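Local coordinates for oxidoreductase (Azotobacter vinelandii, PDB 7D5M) that binds NAD+ as an inositol dehydrogenase homolog of the Gfo/Idh/MocA family and probably oxidises a polyol or sugar substrate with this cofactor, at the interface of chains A and B. Sequence-based numbering; all coordinates share one arbitrary frame. Chains: chain A/B, Oxidoreductase.

Contact 1 and contact 2 are neighbouring patches of one two-fold symmetric interface, the centres of their C-alpha atoms about 17 Å apart. They draw on strands 165-173, 243-250 and 255-261, with the roles of the chains exchanged: B:Met167 and B:Met255 of contact 1 return as A:Met167 and A:Met255 in contact 2, and A:Asn243, A:Tyr245 and A:Trp259 return from chain B. Contact 1 adds B:Arg166 and loop residues A:Phe233 and A:Val263, contact 2 A:His169, A:Leu247 and A:Leu257. Four copies form the deposited assembly, and such sheet-to-sheet pairing is common in the family, so the interface is plausibly biological, though coordinates alone do not prove it.

Contact 1: the interface of chains A and B. Residues chain A 233, 243, 245, 259, 263; chain B 166-167, 254-255.
The terminal methyl of B:Met167 touches both A:Val263 and A:Phe233 at a corner of the patch, B:Met167 CE lying 3.8 Å from A:Val263 CG2 and 3.9 Å from A:Phe233 CE2. A bend at the last torsion of B:Met167 (chi3 -82°) turns this methyl toward the two apolar groups and leaves the sulfur facing the amide of A:Asn243. B:Met167 SD comes 3.4 Å from A:Asn243 CG, the amide carbon, with the side chains arriving from opposite directions. Beside it, B:Met255 slides antiparallel past A:Tyr245, B:Met255 CB 4.0 Å from the ring atom A:Tyr245 CE2.

Farther along the same side of the phenyl ring, B:Arg166 CB lies over its face in a CH-pi contact, 3.9 Å from the A:Phe233 ring centroid and displaced toward the rim. The arginine chain is extended from CG to NE, and its methylenes run on past the ring. The ring and guanidinium planes are 26° apart, but the guanidinium lies over A:Phe233 CB and not over the ring; the side chains slide past each other in opposite directions.

Toward the polar rim, the amide of A:Asn243 is positioned from its own chain, A:Trp259 NE1 donating to A:Asn243 OD1 over 2.9 Å with 163° at the hydrogen. A water then joins the chains: the water oxygen is 3.0 Å from the guanidinium nitrogen B:Arg166 NH1. The same water oxygen is 2.7 Å from the backbone carbonyl oxygen A:Val263 O.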
loop_
_atom_site.group_PDB
_atom_site.type_symbol
_atom_site.label_atom_id
_atom_site.label_comp_id
_atom_site.label_asym_id
_atom_site.label_seq_id
_atom_site.Cartn_x
_atom_site.Cartn_y
_atom_site.Cartn_z
ATOM N N PHE A 233 -4.073 -24.419 18.287
ATOM C CA PHE A 233 -3.542 -23.394 19.223
ATOM C C PHE A 233 -4.585 -23.108 20.304
ATOM O O PHE A 233 -4.208 -22.923 21.473
ATOM C CB PHE A 233 -3.077 -22.153 18.467
ATOM C CG PHE A 233 -1.733 -22.327 17.806
ATOM C CD1 PHE A 233 -0.575 -22.447 18.566
ATOM C CD2 PHE A 233 -1.620 -22.377 16.427
ATOM C CE1 PHE A 233 0.660 -22.608 17.958
ATOM C CE2 PHE A 233 -0.385 -22.557 15.821
ATOM C CZ PHE A 233 0.757 -22.660 16.586
ATOM N N ASN A 243 -4.635 -24.029 12.535
ATOM C CA ASN A 243 -3.449 -23.570 11.777
ATOM C C ASN A 243 -2.835 -24.776 11.084
ATOM O O ASN A 243 -2.810 -25.854 11.705
ATOM C CB ASN A 243 -2.445 -22.894 12.706
ATOM C CG ASN A 243 -1.414 -22.109 11.932
ATOM O OD1 ASN A 243 -1.739 -21.068 11.364
ATOM N ND2 ASN A 243 -0.187 -22.607 11.886
ATOM N N TYR A 245 0.348 -25.961 7.891
ATOM C CA TYR A 245 1.327 -25.784 6.801
ATOM C C TYR A 245 1.275 -27.020 5.920
ATOM O O TYR A 245 1.563 -28.126 6.418
ATOM C CB TYR A 245 2.739 -25.597 7.355
ATOM C CG TYR A 245 2.801 -24.513 8.388
ATOM C CD1 TYR A 245 2.952 -23.189 8.012
ATOM C CD2 TYR A 245 2.673 -24.805 9.738
ATOM C CE1 TYR A 245 2.986 -22.179 8.957
ATOM C CE2 TYR A 245 2.693 -23.807 10.691
ATOM C CZ TYR A 245 2.862 -22.491 10.300
ATOM O OH TYR A 245 2.872 -21.501 11.238
ATOM N N TRP A 259 -0.576 -22.096 3.554
ATOM C CA TRP A 259 -0.762 -21.719 4.971
ATOM C C TRP A 259 -2.256 -21.508 5.224
ATOM O O TRP A 259 -2.829 -20.563 4.656
ATOM C CB TRP A 259 0.085 -20.493 5.329
ATOM C CG TRP A 259 -0.151 -20.026 6.728
ATOM C CD1 TRP A 259 -0.439 -20.797 7.816
ATOM C CD2 TRP A 259 -0.114 -18.668 7.197
ATOM N NE1 TRP A 259 -0.592 -20.014 8.930
ATOM C CE2 TRP A 259 -0.396 -18.703 8.578
ATOM C CE3 TRP A 259 0.150 -17.435 6.588
ATOM C CZ2 TRP A 259 -0.426 -17.545 9.352
ATOM C CZ3 TRP A 259 0.120 -16.291 7.351
ATOM C CH2 TRP A 259 -0.164 -16.349 8.719
ATOM N N VAL A 263 -6.194 -18.278 13.185
ATOM C CA VAL A 263 -5.550 -17.692 14.399
ATOM C C VAL A 263 -4.429 -16.718 13.994
ATOM O O VAL A 263 -3.565 -16.399 14.841
ATOM C CB VAL A 263 -5.052 -18.811 15.334
ATOM C CG1 VAL A 263 -6.213 -19.669 15.795
ATOM C CG2 VAL A 263 -3.979 -19.671 14.693
ATOM N N ARG B 166 2.494 -17.749 19.052
ATOM C CA ARG B 166 2.008 -18.983 18.391
ATOM C C ARG B 166 2.848 -19.277 17.151
ATOM O O ARG B 166 3.212 -20.441 16.943
ATOM C CB ARG B 166 0.520 -18.836 18.055
ATOM C CG ARG B 166 -0.349 -18.825 19.305
ATOM C CD ARG B 166 -1.829 -18.629 19.056
ATOM N NE ARG B 166 -2.597 -18.935 20.254
ATOM C CZ ARG B 166 -3.891 -18.699 20.415
ATOM N NH1 ARG B 166 -4.591 -18.099 19.469
ATOM N NH2 ARG B 166 -4.482 -19.051 21.543
ATOM N N MET B 167 3.109 -18.266 16.328
ATOM C CA MET B 167 3.845 -18.468 15.057
ATOM C C MET B 167 4.832 -17.342 14.796
ATOM O O MET B 167 4.555 -16.183 15.155
ATOM C CB MET B 167 2.899 -18.540 13.865
ATOM C CG MET B 167 2.195 -19.842 13.771
ATOM S SD MET B 167 0.673 -19.580 12.908
ATOM C CE MET B 167 -0.228 -18.978 14.330
ATOM N N ALA B 254 4.980 -23.276 19.851
ATOM C CA ALA B 254 4.962 -22.270 18.760
ATOM C C ALA B 254 5.613 -22.876 17.509
ATOM O O ALA B 254 6.452 -23.784 17.636
ATOM C CB ALA B 254 5.639 -20.981 19.166
ATOM N N MET B 255 5.215 -22.408 16.331
ATOM C CA MET B 255 5.763 -22.873 15.032
ATOM C C MET B 255 6.521 -21.729 14.364
ATOM O O MET B 255 6.133 -20.562 14.542
ATOM C CB MET B 255 4.650 -23.353 14.096
ATOM C CG MET B 255 3.850 -24.519 14.647
ATOM S SD MET B 255 4.864 -26.003 14.931
ATOM C CE MET B 255 5.181 -26.540 13.255
HETATM O O HOH W 1 -3.539 -16.155 17.509
#

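Contact 2: the interface of chains A and B. Residues chain A 167, 169, 247, 255, 257; chain B 243, 245, 259.
A:His169 and B:Tyr245 meet across the interface in a hydrogen bond, the imidazole A:His169 NE2 2.7 Å from the phenol B:Tyr245 OH with 166° at the hydrogen. The bond is nearly straight and the phenol oxygen lies in the imidazole plane at its edge, but the direction of donation is not settled by the coordinates. A weak bond from B:Asn243 ND2 reaches the same phenol oxygen, 3.3 Å from B:Tyr245 OH.

Ring contacts orient the imidazole further. A:His169 turns an edge to the face of B:Trp259: its centroid is 4.2 Å from that of the six-membered ring, the planes are 58° apart, and CE1 points at the middle of the indole. The indole extends toward the histidine with its CG anti to the backbone N (chi1 176°), while its NE1 donates a hydrogen bond to B:Asn243 OD1, which lies close to the indole plane. With an alanine in place of B:Trp259, the imidazole would probably lose the surface that limits its turning, and B:Asn243 OD1 its indole N-H donor.

Aliphatic groups line one side of the tyrosine ring. A:Leu247 places CD1 over the face, 3.9 Å from the B:Tyr245 ring centroid and offset toward the rim. A:Leu257 slides past in the opposite direction, A:Leu257 CD2 beside the rim at 4.1 Å from B:Tyr245 CE1, and its CB lies over a face of the A:His169 imidazole.

In the fold, the chain A residues come from strands 165-173, 243-250 and 255-261, and B:Tyr245 and B:Trp259 from strands 243-250 and 255-261 of the partner, making this a face-to-face sheet contact within the C-terminal alpha/beta region.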
loop_
_atom_site.group_PDB
_atom_site.type_symbol
_atom_site.label_atom_id
_atom_site.label_comp_id
_atom_site.label_asym_id
_atom_site.label_seq_id
_atom_site.Cartn_x
_atom_site.Cartn_y
_atom_site.Cartn_z
ATOM N N MET A 167 7.139 -22.149 -8.270
ATOM C CA MET A 167 6.464 -22.191 -6.950
ATOM C C MET A 167 5.051 -21.637 -7.024
ATOM O O MET A 167 4.796 -20.699 -7.802
ATOM C CB MET A 167 7.224 -21.385 -5.905
ATOM C CG MET A 167 8.436 -22.085 -5.412
ATOM S SD MET A 167 9.581 -20.860 -4.845
ATOM C CE MET A 167 10.231 -20.472 -6.464
ATOM N N HIS A 169 2.559 -20.293 -4.025
ATOM C CA HIS A 169 2.449 -19.901 -2.597
ATOM C C HIS A 169 1.023 -19.443 -2.317
ATOM O O HIS A 169 0.592 -18.436 -2.887
ATOM C CB HIS A 169 3.498 -18.850 -2.246
ATOM C CG HIS A 169 4.843 -19.460 -2.108
ATOM N ND1 HIS A 169 5.822 -18.911 -1.322
ATOM C CD2 HIS A 169 5.343 -20.608 -2.607
ATOM C CE1 HIS A 169 6.897 -19.668 -1.388
ATOM N NE2 HIS A 169 6.636 -20.712 -2.173
ATOM N N LEU A 247 3.105 -28.454 2.553
ATOM C CA LEU A 247 4.166 -28.352 1.536
ATOM C C LEU A 247 3.953 -29.466 0.509
ATOM O O LEU A 247 3.700 -30.641 0.904
ATOM C CB LEU A 247 5.530 -28.439 2.220
ATOM C CG LEU A 247 6.725 -28.186 1.309
ATOM C CD1 LEU A 247 6.719 -26.763 0.767
ATOM C CD2 LEU A 247 8.021 -28.452 2.055
ATOM N N MET A 255 7.180 -26.478 -6.584
ATOM C CA MET A 255 6.791 -26.639 -5.161
ATOM C C MET A 255 5.534 -25.817 -4.884
ATOM O O MET A 255 5.358 -24.755 -5.506
ATOM C CB MET A 255 7.909 -26.178 -4.220
ATOM C CG MET A 255 9.202 -26.957 -4.384
ATOM S SD MET A 255 9.013 -28.729 -4.018
ATOM C CE MET A 255 8.826 -28.705 -2.240
ATOM N N LEU A 257 3.024 -24.362 -1.496
ATOM C CA LEU A 257 2.923 -24.143 -0.045
ATOM C C LEU A 257 1.543 -23.575 0.232
ATOM O O LEU A 257 1.170 -22.625 -0.475
ATOM C CB LEU A 257 4.024 -23.172 0.378
ATOM C CG LEU A 257 3.984 -22.718 1.836
ATOM C CD1 LEU A 257 4.245 -23.870 2.788
ATOM C CD2 LEU A 257 4.986 -21.599 2.057
ATOM N N ASN B 243 16.280 -21.899 -3.378
ATOM C CA ASN B 243 14.951 -21.797 -2.732
ATOM C C ASN B 243 14.900 -22.808 -1.597
ATOM O O ASN B 243 15.430 -23.918 -1.781
ATOM C CB ASN B 243 13.840 -22.046 -3.746
ATOM C CG ASN B 243 12.497 -21.602 -3.217
ATOM O OD1 ASN B 243 12.254 -20.403 -3.096
ATOM N ND2 ASN B 243 11.637 -22.554 -2.882
ATOM N N TYR B 245 12.340 -24.078 2.086
ATOM C CA TYR B 245 11.293 -23.991 3.123
ATOM C C TYR B 245 11.826 -24.651 4.382
ATOM O O TYR B 245 12.125 -25.861 4.346
ATOM C CB TYR B 245 10.011 -24.687 2.671
ATOM C CG TYR B 245 9.553 -24.209 1.326
ATOM C CD1 TYR B 245 8.777 -23.068 1.211
ATOM C CD2 TYR B 245 9.924 -24.875 0.167
ATOM C CE1 TYR B 245 8.369 -22.605 -0.028
ATOM C CE2 TYR B 245 9.535 -24.418 -1.076
ATOM C CZ TYR B 245 8.745 -23.287 -1.173
ATOM O OH TYR B 245 8.368 -22.826 -2.400
ATOM N N TRP B 259 10.984 -18.950 4.630
ATOM C CA TRP B 259 11.104 -19.071 3.162
ATOM C C TRP B 259 12.350 -18.305 2.714
ATOM O O TRP B 259 12.371 -17.070 2.847
ATOM C CB TRP B 259 9.826 -18.594 2.464
ATOM C CG TRP B 259 9.947 -18.612 0.976
ATOM C CD1 TRP B 259 10.656 -19.499 0.218
ATOM C CD2 TRP B 259 9.335 -17.697 0.053
ATOM N NE1 TRP B 259 10.533 -19.195 -1.112
ATOM C CE2 TRP B 259 9.726 -18.094 -1.241
ATOM C CE3 TRP B 259 8.479 -16.597 0.197
ATOM C CZ2 TRP B 259 9.292 -17.421 -2.380
ATOM C CZ3 TRP B 259 8.050 -15.931 -0.927
ATOM C CH2 TRP B 259 8.453 -16.341 -2.202
#